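PDB 6MEL: succinate--CoA ligase subunit alpha, which forms the alpha subunit of a two-subunit CoA ligase, pairing with a beta subunit and combining a Rossmann-like CoA-binding domain with a CoA-ligase domain. Local coordinates for residues Ala161-Val165 with Pro277-Gly281; Ile204-Ile210 with Pro229-Ala235. One frame throughout, in Å; residues are numbered along the deposited sequence. Where two conformers were deposited one is given.

Interaction 1: Ala161-Val165 with Pro277-Gly281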
ATOM      1  N   ALA A 161       9.248   9.961 -16.215  1.00 38.86           N
ATOM      2  CA  ALA A 161      10.479  10.702 -15.832  1.00 39.77           C
ATOM      3  C   ALA A 161      11.601  10.405 -16.834  1.00 39.96           C
ATOM      4  O   ALA A 161      12.260  11.334 -17.342  1.00 40.10           O
ATOM      5  CB  ALA A 161      10.885  10.366 -14.423  1.00 38.12           C
ATOM      6  N   ALA A 162      11.776   9.117 -17.158  1.00 39.03           N
ATOM      7  CA  ALA A 162      12.823   8.709 -18.073  1.00 42.19           C
ATOM      8  C   ALA A 162      12.628   9.419 -19.413  1.00 41.44           C
ATOM      9  O   ALA A 162      13.564   9.945 -20.008  1.00 39.65           O
ATOM     10  CB  ALA A 162      12.850   7.209 -18.231  1.00 40.75           C
ATOM     11  N   ASN A 163      11.377   9.467 -19.863  1.00 42.07           N
ATOM     12  CA  ASN A 163      11.066  10.046 -21.147  1.00 40.95           C
ATOM     13  C   ASN A 163      11.375  11.546 -21.127  1.00 43.91           C
ATOM     14  O   ASN A 163      11.893  12.093 -22.150  1.00 42.74           O
ATOM     15  CB  ASN A 163       9.624   9.741 -21.558  1.00 44.98           C
ATOM     16  CG  ASN A 163       9.403   9.873 -23.041  1.00 47.16           C
ATOM     17  OD1 ASN A 163      10.243   9.423 -23.814  1.00 45.29           O
ATOM     18  ND2 ASN A 163       8.319  10.526 -23.423  1.00 43.04           N
ATOM     19  N   GLN A 164      11.033  12.240 -20.024  1.00 41.43           N
ATOM     20  CA  GLN A 164      11.341  13.667 -19.917  1.00 41.63           C
ATOM     21  C   GLN A 164      12.872  13.879 -20.013  1.00 45.23           C
ATOM     22  O   GLN A 164      13.389  14.878 -20.573  1.00 44.92           O
ATOM     23  CB  GLN A 164      10.806  14.267 -18.624  1.00 40.24           C
ATOM     24  CG  GLN A 164       9.289  14.402 -18.558  1.00 40.61           C
ATOM     25  CD  GLN A 164       8.910  14.899 -17.183  1.00 39.96           C
ATOM     26  OE1 GLN A 164       9.735  15.508 -16.517  1.00 38.33           O
ATOM     27  NE2 GLN A 164       7.683  14.636 -16.738  1.00 37.24           N
ATOM     28  N   VAL A 165      13.635  12.969 -19.423  1.00 42.77           N
ATOM     29  CA  VAL A 165      15.066  13.156 -19.407  1.00 42.79           C
ATOM     30  C   VAL A 165      15.613  12.944 -20.828  1.00 47.19           C
ATOM     31  O   VAL A 165      16.515  13.677 -21.253  1.00 48.13           O
ATOM     32  CB  VAL A 165      15.719  12.214 -18.387  1.00 42.17           C
ATOM     33  CG1 VAL A 165      17.222  12.133 -18.590  1.00 45.09           C
ATOM     34  CG2 VAL A 165      15.370  12.613 -16.960  1.00 40.98           C
ATOM     35  N   PRO A 277       5.347  17.223 -11.523  1.00 40.57           N
ATOM     36  CA  PRO A 277       5.957  16.046 -12.117  1.00 38.97           C
ATOM     37  C   PRO A 277       6.300  16.210 -13.603  1.00 40.75           C
ATOM     38  O   PRO A 277       6.949  15.346 -14.188  1.00 41.30           O
ATOM     39  CB  PRO A 277       4.856  14.997 -11.943  1.00 40.16           C
ATOM     40  CG  PRO A 277       3.600  15.802 -12.065  1.00 38.86           C
ATOM     41  CD  PRO A 277       3.913  17.025 -11.227  1.00 40.60           C
ATOM     42  N   ALA A 278       5.819  17.293 -14.212  1.00 39.95           N
ATOM     43  CA  ALA A 278       6.097  17.557 -15.625  1.00 41.65           C
ATOM     44  C   ALA A 278       7.508  18.084 -15.821  1.00 43.27           C
ATOM     45  O   ALA A 278       7.956  18.050 -16.940  1.00 45.40           O
ATOM     46  CB  ALA A 278       5.118  18.551 -16.197  1.00 41.14           C
ATOM     47  N   LEU A 279       8.170  18.539 -14.743  1.00 42.96           N
ATOM     48  CA  LEU A 279       9.407  19.332 -14.848  1.00 40.92           C
ATOM     49  C   LEU A 279      10.662  18.599 -14.329  1.00 42.07           C
ATOM     50  O   LEU A 279      11.684  19.237 -14.043  1.00 41.56           O
ATOM     51  CB  LEU A 279       9.163  20.633 -14.088  1.00 40.64           C
ATOM     52  CG  LEU A 279       7.951  21.446 -14.539  1.00 43.45           C
ATOM     53  CD1 LEU A 279       7.959  22.817 -13.851  1.00 46.54           C
ATOM     54  CD2 LEU A 279       7.921  21.641 -16.053  1.00 45.24           C
ATOM     55  N   ILE A 280      10.627  17.256 -14.272  1.00 41.16           N
ATOM     56  CA  ILE A 280      11.776  16.472 -13.849  1.00 41.50           C
ATOM     57  C   ILE A 280      12.910  16.584 -14.882  1.00 41.11           C
ATOM     58  O   ILE A 280      14.086  16.754 -14.500  1.00 41.29           O
ATOM     59  CB  ILE A 280      11.374  15.009 -13.584  1.00 42.22           C
ATOM     60  CG1 ILE A 280      10.357  14.916 -12.438  1.00 43.07           C
ATOM     61  CG2 ILE A 280      12.585  14.125 -13.304  1.00 41.04           C
ATOM     62  CD1 ILE A 280       9.672  13.547 -12.347  1.00 43.21           C
ATOM     63  N   GLY A 281      12.581  16.397 -16.166  1.00 41.51           N
ATOM     64  CA  GLY A 281      13.552  16.579 -17.247  1.00 43.66           C
ATOM     65  C   GLY A 281      14.187  17.975 -17.205  1.00 42.95           C
ATOM     66  O   GLY A 281      15.388  18.130 -17.305  1.00 42.48           O
TER
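The amide of Gln164 reaches across from its helix and uses both of its ends on the backbone of 277-281. Its NE2 donates to Pro277 O at 2.7 Å, nearly straight at 176°, while its OE1 accepts from Gly281 N at 3.0 Å and 170°. The same OE1 lies 3.0 Å from Ile280 N, so the carboxamide oxygen sits over the amides of the first turn of helix 280-288, just past Leu279 at the N-cap position. A second NE2 hydrogen bond, to Glu160 one turn back on the same helix, is consistent with this orientation of the amide. Gly281 makes room for the approach: a CB there would point toward helix 156-167 and fall 2.5 Å from Gln164 O, a clash, whereas glycine lets the backbones close to 4.3 Å between the CA atoms of Val165 and Gly281. Packing completes the contact on the sheet side, where Ala161 CB meets Ile280 CD1 at 4.0 Å and Ile280 also rests on Val205, Ile207 and Phe233 of strands 203-209 and 230-235. Ala278 and Leu279 instead pack on Ile275 and Tyr278 of the beta subunit. A glutamine tying the start of one helix to the flank of another, with glycine at the close approach, joins two helices covering one face of an alpha/beta sheet in the CoA-ligase domain.

Interaction 2: Ile204-Ile210 with Pro229-Ala235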
ATOM      1  N   ILE A 204      21.332  11.801 -10.351  1.00 39.96           N
ATOM      2  CA  ILE A 204      20.335  10.811 -10.003  1.00 40.79           C
ATOM      3  C   ILE A 204      18.980  11.483  -9.801  1.00 41.07           C
ATOM      4  O   ILE A 204      18.893  12.514  -9.104  1.00 41.42           O
ATOM      5  CB  ILE A 204      20.739  10.040  -8.739  1.00 40.50           C
ATOM      6  CG1 ILE A 204      22.127   9.407  -8.869  1.00 43.15           C
ATOM      7  CG2 ILE A 204      19.702   8.984  -8.447  1.00 41.20           C
ATOM      8  CD1 ILE A 204      23.171  10.099  -8.079  1.00 44.84           C
ATOM      9  N   VAL A 205      17.950  10.888 -10.395  1.00 38.49           N
ATOM     10  CA  VAL A 205      16.553  11.226 -10.110  1.00 39.91           C
ATOM     11  C   VAL A 205      16.006  10.186  -9.123  1.00 40.24           C
ATOM     12  O   VAL A 205      16.026   8.989  -9.413  1.00 39.10           O
ATOM     13  CB  VAL A 205      15.723  11.253 -11.397  1.00 41.32           C
ATOM     14  CG1 VAL A 205      14.241  11.509 -11.114  1.00 40.87           C
ATOM     15  CG2 VAL A 205      16.266  12.276 -12.396  1.00 42.51           C
ATOM     16  N   MET A 206      15.457  10.650  -8.001  1.00 37.42           N
ATOM     17  CA  MET A 206      14.763   9.807  -7.056  1.00 39.59           C
ATOM     18  C   MET A 206      13.275  10.179  -7.086  1.00 36.45           C
ATOM     19  O   MET A 206      12.902  11.353  -7.023  1.00 37.89           O
ATOM     20  CB  MET A 206      15.359   9.863  -5.632  1.00 39.79           C
ATOM     21  CG  MET A 206      15.340  11.222  -4.991  1.00 41.92           C
ATOM     22  SD  MET A 206      16.038  11.157  -3.322  1.00 40.74           S
ATOM     23  CE  MET A 206      14.665  10.553  -2.351  1.00 40.56           C
ATOM     24  N   ILE A 207      12.437   9.154  -7.271  1.00 35.81           N
ATOM     25  CA  ILE A 207      10.977   9.302  -7.332  0.60 36.12           C
ATOM     26  C   ILE A 207      10.399   8.544  -6.137  1.00 36.84           C
ATOM     27  O   ILE A 207      10.613   7.338  -6.022  1.00 35.02           O
ATOM     28  CB  ILE A 207      10.359   8.757  -8.632  0.60 36.34           C
ATOM     29  CG1 ILE A 207      11.062   9.238  -9.904  0.60 40.48           C
ATOM     30  CG2 ILE A 207       8.874   9.072  -8.662  0.60 37.48           C
ATOM     31  CD1 ILE A 207      10.805  10.686 -10.222  0.60 43.16           C
ATOM     32  N   GLY A 208       9.687   9.272  -5.266  1.00 34.91           N
ATOM     33  CA  GLY A 208       9.114   8.679  -4.100  1.00 35.61           C
ATOM     34  C   GLY A 208       7.632   8.898  -4.064  1.00 36.44           C
ATOM     35  O   GLY A 208       7.052   9.408  -5.036  1.00 33.17           O
ATOM     36  N   GLU A 209       7.041   8.510  -2.935  1.00 36.39           N
ATOM     37  CA  GLU A 209       5.654   8.747  -2.667  1.00 37.36           C
ATOM     38  C   GLU A 209       5.386   8.695  -1.162  1.00 36.47           C
ATOM     39  O   GLU A 209       6.265   8.364  -0.373  1.00 38.73           O
ATOM     40  CB  GLU A 209       4.770   7.789  -3.468  1.00 40.36           C
ATOM     41  CG  GLU A 209       4.954   6.328  -3.174  1.00 41.02           C
ATOM     42  CD  GLU A 209       4.348   5.374  -4.208  1.00 42.64           C
ATOM     43  OE1 GLU A 209       4.522   5.616  -5.407  1.00 39.95           O
ATOM     44  OE2 GLU A 209       3.711   4.369  -3.787  1.00 39.99           O
ATOM     45  N   ILE A 210       4.161   9.070  -0.804  1.00 36.19           N
ATOM     46  CA  ILE A 210       3.652   9.016   0.544  1.00 35.51           C
ATOM     47  C   ILE A 210       3.898   7.631   1.139  1.00 34.72           C
ATOM     48  O   ILE A 210       3.881   6.614   0.438  1.00 35.14           O
ATOM     49  CB  ILE A 210       2.162   9.359   0.580  1.00 35.97           C
ATOM     50  CG1 ILE A 210       1.358   8.499  -0.392  1.00 35.09           C
ATOM     51  CG2 ILE A 210       1.938  10.838   0.320  1.00 37.80           C
ATOM     52  CD1 ILE A 210      -0.132   8.456  -0.021  1.00 37.16           C
ATOM     53  N   PRO A 229      24.668  15.389  -8.006  1.00 43.77           N
ATOM     54  CA  PRO A 229      23.372  16.040  -7.857  1.00 43.58           C
ATOM     55  C   PRO A 229      22.207  15.043  -7.881  1.00 41.58           C
ATOM     56  O   PRO A 229      22.216  14.093  -8.678  1.00 39.49           O
ATOM     57  CB  PRO A 229      23.222  16.978  -9.063  1.00 45.38           C
ATOM     58  CG  PRO A 229      24.565  16.963  -9.753  1.00 50.07           C
ATOM     59  CD  PRO A 229      25.389  15.826  -9.200  1.00 45.84           C
ATOM     60  N   VAL A 230      21.202  15.334  -7.054  1.00 39.48           N
ATOM     61  CA  VAL A 230      20.023  14.548  -6.907  1.00 40.11           C
ATOM     62  C   VAL A 230      18.789  15.422  -7.139  1.00 40.91           C
ATOM     63  O   VAL A 230      18.658  16.505  -6.521  1.00 41.40           O
ATOM     64  CB  VAL A 230      19.961  13.906  -5.521  1.00 41.31           C
ATOM     65  CG1 VAL A 230      18.657  13.146  -5.353  1.00 40.50           C
ATOM     66  CG2 VAL A 230      21.159  13.004  -5.289  1.00 42.44           C
ATOM     67  N   VAL A 231      17.894  14.934  -8.012  1.00 36.91           N
ATOM     68  CA  VAL A 231      16.607  15.510  -8.263  1.00 36.62           C
ATOM     69  C   VAL A 231      15.587  14.583  -7.616  1.00 38.94           C
ATOM     70  O   VAL A 231      15.672  13.378  -7.835  1.00 38.26           O
ATOM     71  CB  VAL A 231      16.343  15.631  -9.768  1.00 40.04           C
ATOM     72  CG1 VAL A 231      14.895  16.014 -10.079  1.00 39.88           C
ATOM     73  CG2 VAL A 231      17.292  16.611 -10.433  1.00 39.87           C
ATOM     74  N   ALA A 232      14.597  15.149  -6.917  1.00 39.84           N
ATOM     75  CA  ALA A 232      13.536  14.372  -6.262  1.00 39.48           C
ATOM     76  C   ALA A 232      12.168  14.888  -6.665  1.00 38.90           C
ATOM     77  O   ALA A 232      11.928  16.105  -6.757  1.00 38.36           O
ATOM     78  CB  ALA A 232      13.659  14.368  -4.768  1.00 38.90           C
ATOM     79  N   PHE A 233      11.279  13.925  -6.933  1.00 36.78           N
ATOM     80  CA  PHE A 233       9.856  14.177  -7.027  1.00 36.14           C
ATOM     81  C   PHE A 233       9.166  13.180  -6.086  1.00 35.50           C
ATOM     82  O   PHE A 233       9.404  11.989  -6.193  1.00 34.92           O
ATOM     83  CB  PHE A 233       9.302  14.025  -8.452  1.00 36.02           C
ATOM     84  CG  PHE A 233       7.791  14.158  -8.491  1.00 36.13           C
ATOM     85  CD1 PHE A 233       7.183  15.400  -8.376  1.00 38.02           C
ATOM     86  CD2 PHE A 233       6.971  13.052  -8.492  1.00 35.65           C
ATOM     87  CE1 PHE A 233       5.803  15.529  -8.328  1.00 38.84           C
ATOM     88  CE2 PHE A 233       5.591  13.175  -8.427  1.00 36.86           C
ATOM     89  CZ  PHE A 233       5.010  14.414  -8.334  1.00 38.32           C
ATOM     90  N   ILE A 234       8.311  13.687  -5.201  1.00 35.34           N
ATOM     91  CA  ILE A 234       7.612  12.911  -4.225  1.00 34.01           C
ATOM     92  C   ILE A 234       6.131  13.022  -4.553  1.00 36.48           C
ATOM     93  O   ILE A 234       5.558  14.049  -4.341  1.00 36.50           O
ATOM     94  CB  ILE A 234       7.870  13.382  -2.773  1.00 34.98           C
ATOM     95  CG1 ILE A 234       9.361  13.506  -2.443  1.00 36.64           C
ATOM     96  CG2 ILE A 234       7.167  12.438  -1.792  1.00 34.17           C
ATOM     97  CD1 ILE A 234      10.177  12.228  -2.673  1.00 39.63           C
ATOM     98  N   ALA A 235       5.524  11.924  -5.014  1.00 37.37           N
ATOM     99  CA  ALA A 235       4.099  11.938  -5.377  1.00 35.36           C
ATOM    100  C   ALA A 235       3.207  11.907  -4.130  1.00 37.47           C
ATOM    101  O   ALA A 235       3.528  11.271  -3.131  1.00 36.58           O
ATOM    102  CB  ALA A 235       3.836  10.732  -6.227  1.00 36.17           C
TER
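Met206 fills the apolar centre on one face, its CG lying 3.6 Å from Ala232 CB and 3.9 Å from Val230 CG1. On the other face Val205 CG2 meets Val231 CB at 4.3 Å, Ile207 CD1 approaches Phe233 CB at 4.1 Å, and Ile207 CG2 lies at the edge of the Phe233 ring. Between these layers the parallel strands are in register from Ile204-Val230 to Glu209-Ala235. Even-numbered residues of 204-210 supply the hydrogen bonds, as in Met206 N to Val231 O (2.7 Å) and Phe233 N to Met206 O (3.0 Å). Gly208 spares Ile234 CD1 a tight approach. At the C-terminal edge Ile210 N reaches Ala235 O at 3.3 Å with a bent 137° angle, and Glu209 turns its carboxylate away to His247. Helix 214-225 links the strands as a beta-alpha-beta unit; strand 148-152 flanks 203-209, helix 259-268 covers Ala232 and Ile234, and helix 280-288 covers Val231.

Overall arrangement
From the N terminus the chain first builds the sheet containing strands 10-14 and 118-120, then enters the second sheet and helix 156-167, which carries the first half of interaction 1. After strand 172-177 and helix 188-197 comes strand 203-209; helix 214-225 returns the chain to strand 230-235, closing the short loop of interaction 2. Only after helix 259-268 and strand 272-273 does 277-281 come back to helix 156-167 and close the longer loop of interaction 1, which encloses the whole of interaction 2 without crossing it. The two centres lie about 11 Å apart: Ile280 belongs to interaction 1 yet packs on both strands of interaction 2, so the C-terminal helix lies on them.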